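Local coordinates for protein similar to yteR (Bacilus subtilis) (Clostridium acetobutylicum, PDB 4WU0) that probably hydrolyses unsaturated rhamnogalacturonan fragments of pectin, as a glycoside hydrolase of family 105 related to YteR, at residues H196-G199 against R200-G203; G330-A333 against Y334-E338. All coordinates share one frame; numbering follows the deposited sequence.

Contact 1 of 2, residues H196-G199 against R200-G203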
ATOM      1  N   HIS A 196       5.770 -17.652  -1.673  1.00 14.97           N
ATOM      2  CA  HIS A 196       4.873 -17.203  -2.732  1.00 15.03           C
ATOM      3  C   HIS A 196       4.836 -15.719  -3.008  1.00 14.26           C
ATOM      4  O   HIS A 196       5.158 -14.876  -2.162  1.00 14.50           O
ATOM      5  CB  HIS A 196       3.437 -17.674  -2.442  1.00 15.41           C
ATOM      6  CG  HIS A 196       3.253 -19.138  -2.646  1.00 17.71           C
ATOM      7  ND1 HIS A 196       3.296 -19.714  -3.895  1.00 16.52           N
ATOM      8  CD2 HIS A 196       3.090 -20.159  -1.764  1.00 15.88           C
ATOM      9  CE1 HIS A 196       3.142 -21.021  -3.781  1.00 18.95           C
ATOM     10  NE2 HIS A 196       3.019 -21.313  -2.495  1.00 18.58           N
ATOM     11  N   PHE A 197       4.389 -15.433  -4.225  1.00 14.37           N
ATOM     12  CA  PHE A 197       4.100 -14.075  -4.666  1.00 14.00           C
ATOM     13  C   PHE A 197       2.646 -13.765  -4.336  1.00 13.80           C
ATOM     14  O   PHE A 197       1.721 -14.270  -4.970  1.00 15.28           O
ATOM     15  CB  PHE A 197       4.344 -13.926  -6.168  1.00 14.38           C
ATOM     16  CG  PHE A 197       5.679 -14.441  -6.622  1.00 14.80           C
ATOM     17  CD1 PHE A 197       6.862 -13.882  -6.144  1.00 14.63           C
ATOM     18  CD2 PHE A 197       5.745 -15.466  -7.545  1.00 15.49           C
ATOM     19  CE1 PHE A 197       8.075 -14.377  -6.586  1.00 15.17           C
ATOM     20  CE2 PHE A 197       6.943 -15.976  -7.985  1.00 16.02           C
ATOM     21  CZ  PHE A 197       8.116 -15.430  -7.505  1.00 15.87           C
ATOM     22  N   TRP A 198       2.466 -12.944  -3.314  1.00 14.68           N
ATOM     23  CA  TRP A 198       1.144 -12.531  -2.853  1.00 13.22           C
ATOM     24  C   TRP A 198       0.750 -11.243  -3.545  1.00 13.35           C
ATOM     25  O   TRP A 198       1.526 -10.289  -3.587  1.00 13.63           O
ATOM     26  CB  TRP A 198       1.176 -12.334  -1.337  1.00 12.96           C
ATOM     27  CG  TRP A 198      -0.136 -11.954  -0.737  1.00 12.96           C
ATOM     28  CD1 TRP A 198      -1.368 -12.389  -1.106  1.00 13.34           C
ATOM     29  CD2 TRP A 198      -0.343 -11.031   0.341  1.00 12.70           C
ATOM     30  NE1 TRP A 198      -2.331 -11.803  -0.311  1.00 13.60           N
ATOM     31  CE2 TRP A 198      -1.719 -10.967   0.581  1.00 12.94           C
ATOM     32  CE3 TRP A 198       0.513 -10.253   1.123  1.00 12.39           C
ATOM     33  CZ2 TRP A 198      -2.266 -10.152   1.575  1.00 12.88           C
ATOM     34  CZ3 TRP A 198      -0.029  -9.458   2.099  1.00 12.40           C
ATOM     35  CH2 TRP A 198      -1.407  -9.416   2.321  1.00 13.53           C
ATOM     36  N   GLY A 199      -0.454 -11.226  -4.104  1.00 13.31           N
ATOM     37  CA  GLY A 199      -0.942 -10.084  -4.851  1.00 13.59           C
ATOM     38  C   GLY A 199      -0.827  -8.760  -4.120  1.00 13.58           C
ATOM     39  O   GLY A 199      -0.273  -7.784  -4.642  1.00 13.13           O
ATOM     40  N   ARG A 200      -1.369  -8.702  -2.910  1.00 11.85           N
ATOM     41  CA  ARG A 200      -1.366  -7.428  -2.203  1.00 11.42           C
ATOM     42  C   ARG A 200       0.058  -6.966  -1.856  1.00 11.25           C
ATOM     43  O   ARG A 200       0.335  -5.771  -1.889  1.00 11.82           O
ATOM     44  CB  ARG A 200      -2.250  -7.470  -0.953  1.00 11.73           C
ATOM     45  CG  ARG A 200      -2.129  -6.182  -0.143  1.00 12.25           C
ATOM     46  CD  ARG A 200      -3.319  -5.825   0.735  1.00 12.56           C
ATOM     47  NE  ARG A 200      -3.488  -6.684   1.907  1.00 12.63           N
ATOM     48  CZ  ARG A 200      -4.555  -7.434   2.157  1.00 13.89           C
ATOM     49  NH1 ARG A 200      -4.610  -8.121   3.283  1.00 13.69           N
ATOM     50  NH2 ARG A 200      -5.591  -7.468   1.330  1.00 14.44           N
ATOM     51  N   ALA A 201       0.947  -7.894  -1.574  1.00 12.14           N
ATOM     52  CA  ALA A 201       2.333  -7.526  -1.275  1.00 12.36           C
ATOM     53  C   ALA A 201       3.001  -6.867  -2.469  1.00 12.01           C
ATOM     54  O   ALA A 201       3.668  -5.819  -2.330  1.00 12.02           O
ATOM     55  CB  ALA A 201       3.100  -8.710  -0.823  1.00 14.40           C
ATOM     56  N   MET A 202       2.846  -7.446  -3.656  1.00 12.71           N
ATOM     57  CA  MET A 202       3.333  -6.755  -4.840  1.00 13.17           C
ATOM     58  C   MET A 202       2.643  -5.417  -5.025  1.00 14.50           C
ATOM     59  O   MET A 202       3.268  -4.457  -5.434  1.00 13.66           O
ATOM     60  CB  MET A 202       3.159  -7.598  -6.099  1.00 15.23           C
ATOM     61  CG  MET A 202       4.231  -8.645  -6.298  1.00 15.44           C
ATOM     62  SD  MET A 202       5.888  -7.962  -6.577  1.00 18.35           S
ATOM     63  CE  MET A 202       5.732  -7.109  -8.154  1.00 18.12           C
ATOM     64  N   GLY A 203       1.346  -5.349  -4.746  1.00 11.46           N
ATOM     65  CA  GLY A 203       0.615  -4.092  -4.816  1.00 13.13           C
ATOM     66  C   GLY A 203       1.226  -3.024  -3.910  1.00 11.88           C
ATOM     67  O   GLY A 203       1.405  -1.885  -4.322  1.00 11.45           O
TER
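At the amino end of helix 199-215, in a glycoside hydrolase of the six-hairpin clan whose fold is probably the (alpha/alpha)6 barrel of this family, W198 takes the N-cap position and lays its indole against R200 and A201 of the first turn. Two backbone bonds start the helix: W198 O accepts from M202 N at 3.1 Å, with a nearly straight N-H (171°), and G199 O accepts from G203 N at 2.9 Å. The indole packs on this first turn, while its NE1 makes a weak hydrogen bond to Q250 OE1. With CG opposite the backbone N (chi1 -178°), the indole folds forward beside the helix start, and W198 and R200 run side by side in the same direction. R200 CB sits over one face of the six-membered ring, 3.8 Å from its centroid, in a CH-pi contact. Further out, the arginine chain bends at its third torsion, and R200 NH1 lies 3.5 Å from W198 CZ2, at the ring edge and in its plane. The edge of the indole at CZ2 is in turn directed at one face of the R200 guanidinium, toward its rim, with the two planes 72° apart. A201 CB touches W198 CE3 at 3.6 Å, coming in obliquely to the ring. The guanidinium is fixed from beyond the contact, where R200 NH2 is hydrogen-bonded to C317 O and S265 OG; the first of these ties the helix start to strand 311-317. The M202 side chain, bent at its second and third torsions, runs to C233 and L237 of helix 223-240. The buried turn is thus wedged between that helix and helix 129-146, whose L129 and D130 touch A201 and W198, while the ring of H176 also meets the indole.

Contact 2 of 2, residues G330-A333 against Y334-E338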
ATOM      1  N   GLY A 330       3.204 -19.339   4.984  1.00 16.66           N
ATOM      2  CA  GLY A 330       3.355 -18.765   3.660  1.00 17.30           C
ATOM      3  C   GLY A 330       3.139 -19.744   2.525  1.00 14.65           C
ATOM      4  O   GLY A 330       3.400 -19.423   1.357  1.00 14.58           O
ATOM      5  N   SER A 331       2.607 -20.919   2.847  1.00 15.64           N
ATOM      6  CA  SER A 331       2.250 -21.893   1.823  1.00 16.93           C
ATOM      7  C   SER A 331       1.028 -21.447   1.032  1.00 14.33           C
ATOM      8  O   SER A 331       0.297 -20.542   1.431  1.00 14.85           O
ATOM      9  CB  SER A 331       1.939 -23.247   2.451  1.00 17.79           C
ATOM     10  OG  SER A 331       0.777 -23.159   3.270  1.00 15.32           O
ATOM     11  N   PHE A 332       0.802 -22.109  -0.095  1.00 15.83           N
ATOM     12  CA  PHE A 332      -0.389 -21.843  -0.886  1.00 14.03           C
ATOM     13  C   PHE A 332      -1.644 -22.042  -0.032  1.00 14.50           C
ATOM     14  O   PHE A 332      -2.549 -21.190  -0.006  1.00 14.55           O
ATOM     15  CB  PHE A 332      -0.401 -22.740  -2.130  1.00 15.66           C
ATOM     16  CG  PHE A 332      -1.610 -22.557  -3.017  1.00 14.87           C
ATOM     17  CD1 PHE A 332      -1.654 -21.549  -3.963  1.00 15.48           C
ATOM     18  CD2 PHE A 332      -2.711 -23.396  -2.887  1.00 15.80           C
ATOM     19  CE1 PHE A 332      -2.767 -21.367  -4.754  1.00 16.10           C
ATOM     20  CE2 PHE A 332      -3.822 -23.237  -3.697  1.00 14.21           C
ATOM     21  CZ  PHE A 332      -3.845 -22.210  -4.633  1.00 14.80           C
ATOM     22  N   ALA A 333      -1.708 -23.157   0.687  1.00 16.20           N
ATOM     23  CA  ALA A 333      -2.856 -23.418   1.555  1.00 14.06           C
ATOM     24  C   ALA A 333      -3.049 -22.296   2.562  1.00 13.72           C
ATOM     25  O   ALA A 333      -4.177 -21.861   2.802  1.00 14.92           O
ATOM     26  CB  ALA A 333      -2.726 -24.776   2.236  1.00 15.57           C
ATOM     27  N   TYR A 334      -1.951 -21.789   3.125  1.00 14.42           N
ATOM     28  CA  TYR A 334      -2.029 -20.672   4.047  1.00 14.25           C
ATOM     29  C   TYR A 334      -2.673 -19.441   3.376  1.00 13.84           C
ATOM     30  O   TYR A 334      -3.564 -18.822   3.954  1.00 13.49           O
ATOM     31  CB  TYR A 334      -0.651 -20.290   4.671  1.00 13.64           C
ATOM     32  CG  TYR A 334      -0.797 -18.932   5.273  1.00 13.37           C
ATOM     33  CD1 TYR A 334      -1.567 -18.751   6.429  1.00 14.35           C
ATOM     34  CD2 TYR A 334      -0.311 -17.808   4.615  1.00 16.08           C
ATOM     35  CE1 TYR A 334      -1.830 -17.496   6.916  1.00 13.20           C
ATOM     36  CE2 TYR A 334      -0.569 -16.534   5.107  1.00 13.79           C
ATOM     37  CZ  TYR A 334      -1.334 -16.387   6.234  1.00 14.62           C
ATOM     38  OH  TYR A 334      -1.593 -15.120   6.692  1.00 16.71           O
ATOM     39  N   TYR A 335      -2.219 -19.061   2.183  1.00 13.79           N
ATOM     40  CA  TYR A 335      -2.745 -17.837   1.569  1.00 14.56           C
ATOM     41  C   TYR A 335      -4.220 -17.983   1.212  1.00 14.23           C
ATOM     42  O   TYR A 335      -4.958 -17.013   1.250  1.00 15.02           O
ATOM     43  CB  TYR A 335      -1.929 -17.406   0.350  1.00 12.88           C
ATOM     44  CG  TYR A 335      -0.645 -16.711   0.725  1.00 13.02           C
ATOM     45  CD1 TYR A 335      -0.647 -15.388   1.163  1.00 13.83           C
ATOM     46  CD2 TYR A 335       0.580 -17.378   0.678  1.00 15.33           C
ATOM     47  CE1 TYR A 335       0.517 -14.749   1.516  1.00 12.65           C
ATOM     48  CE2 TYR A 335       1.740 -16.745   1.031  1.00 14.74           C
ATOM     49  CZ  TYR A 335       1.717 -15.435   1.460  1.00 13.96           C
ATOM     50  OH  TYR A 335       2.885 -14.779   1.827  1.00 14.23           O
ATOM     51  N   ILE A 336      -4.645 -19.188   0.865  1.00 14.00           N
ATOM     52  CA  ILE A 336      -6.049 -19.425   0.537  1.00 14.02           C
ATOM     53  C   ILE A 336      -6.901 -19.505   1.811  1.00 15.18           C
ATOM     54  O   ILE A 336      -8.125 -19.311   1.767  1.00 15.54           O
ATOM     55  CB  ILE A 336      -6.156 -20.716  -0.309  1.00 14.49           C
ATOM     56  CG1 ILE A 336      -5.319 -20.569  -1.583  1.00 16.23           C
ATOM     57  CG2 ILE A 336      -7.595 -21.066  -0.643  1.00 15.19           C
ATOM     58  CD1 ILE A 336      -5.501 -19.273  -2.328  1.00 17.33           C
ATOM     59  N   SER A 337      -6.263 -19.771   2.952  1.00 13.54           N
ATOM     60  CA  SER A 337      -7.009 -19.961   4.200  1.00 14.69           C
ATOM     61  C   SER A 337      -7.556 -18.665   4.796  1.00 13.68           C
ATOM     62  O   SER A 337      -8.467 -18.704   5.645  1.00 14.22           O
ATOM     63  CB  SER A 337      -6.149 -20.652   5.267  1.00 14.94           C
ATOM     64  OG  SER A 337      -5.236 -19.725   5.852  1.00 14.69           O
ATOM     65  N   GLU A 338      -7.006 -17.520   4.400  1.00 13.70           N
ATOM     66  CA  GLU A 338      -7.393 -16.270   5.055  1.00 12.35           C
ATOM     67  C   GLU A 338      -8.747 -15.783   4.521  1.00 13.40           C
ATOM     68  O   GLU A 338      -9.140 -16.130   3.405  1.00 13.47           O
ATOM     69  CB  GLU A 338      -6.311 -15.196   4.894  1.00 14.11           C
ATOM     70  CG  GLU A 338      -4.979 -15.480   5.634  1.00 15.63           C
ATOM     71  CD  GLU A 338      -5.038 -15.240   7.136  1.00 17.22           C
ATOM     72  OE1 GLU A 338      -6.144 -15.250   7.720  1.00 17.99           O
ATOM     73  OE2 GLU A 338      -3.961 -15.062   7.759  1.00 17.00           O
TER
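S331 caps the short helix 332-337 by accepting from Y334 N through its OG, at 3.1 Å. A chi1 of 65° places that OG between the backbone N and the carbonyl carbon, where it faces the first turn of the helix; the same OG is hydrogen-bonded to D329 OD1. The tightly packed part adjoins this cap. Y335 N bonds to S331 O at 3.0 Å, and G330 O approaches the edge of the Y335 ring, near its plane, 3.2 Å from CE2. This backbone oxygen and G330 N are buried without a hydrogen-bond partner. Y334 CD2 stands 4.0 Å above the centre of the Y335 ring. One turn on from F332, I336 N bonds to F332 O, and I336 CG1 rests over one face of the F332 ring, 3.9 Å from its centroid and offset toward the rim.

The outer side, with A333 and S337 exposed, is looser: the bond from S337 N to A333 O is weak, with an N-H angle of only 122°. Two short hydroxyl bonds steady it. S337 OG turns back to Y334 O at 2.7 Å, an oxygen that S337 N also reaches, so Y334 O is gripped by both donors of S337. Y334 OH donates to the anti lone pair of E338 OE2 at 2.6 Å, and also pairs with G321 N. Strand 340-341 follows helix 332-337 in the chain, and the buried face of the helix lies on the loops: Y335 OH is hydrogen-bonded to H176 ND1, next to strand 177-179, and F332 makes a cation-pi contact with R257.

Contacts 1 and 2 are the start of one helix and the whole of a short one, in series along the chain, their centres 12 Å apart and in direct touch. The loop before helix 199-215 supplies the junction: W198 CG lies 3.6 Å from Y335 CE1, and the two rings meet with planes about 35° apart. H196, which takes no part within contact 1, packs on the cap of contact 2, with CD2 3.2 Å from G330 O. H176 touches both contacts, and so does Q250, whose NE2 hydrogen-bonds to Y335 O. The centre of contact 1, wholly buried, is 11 Å from the chain centre, whereas that of contact 2, partly exposed, is 20 Å from it.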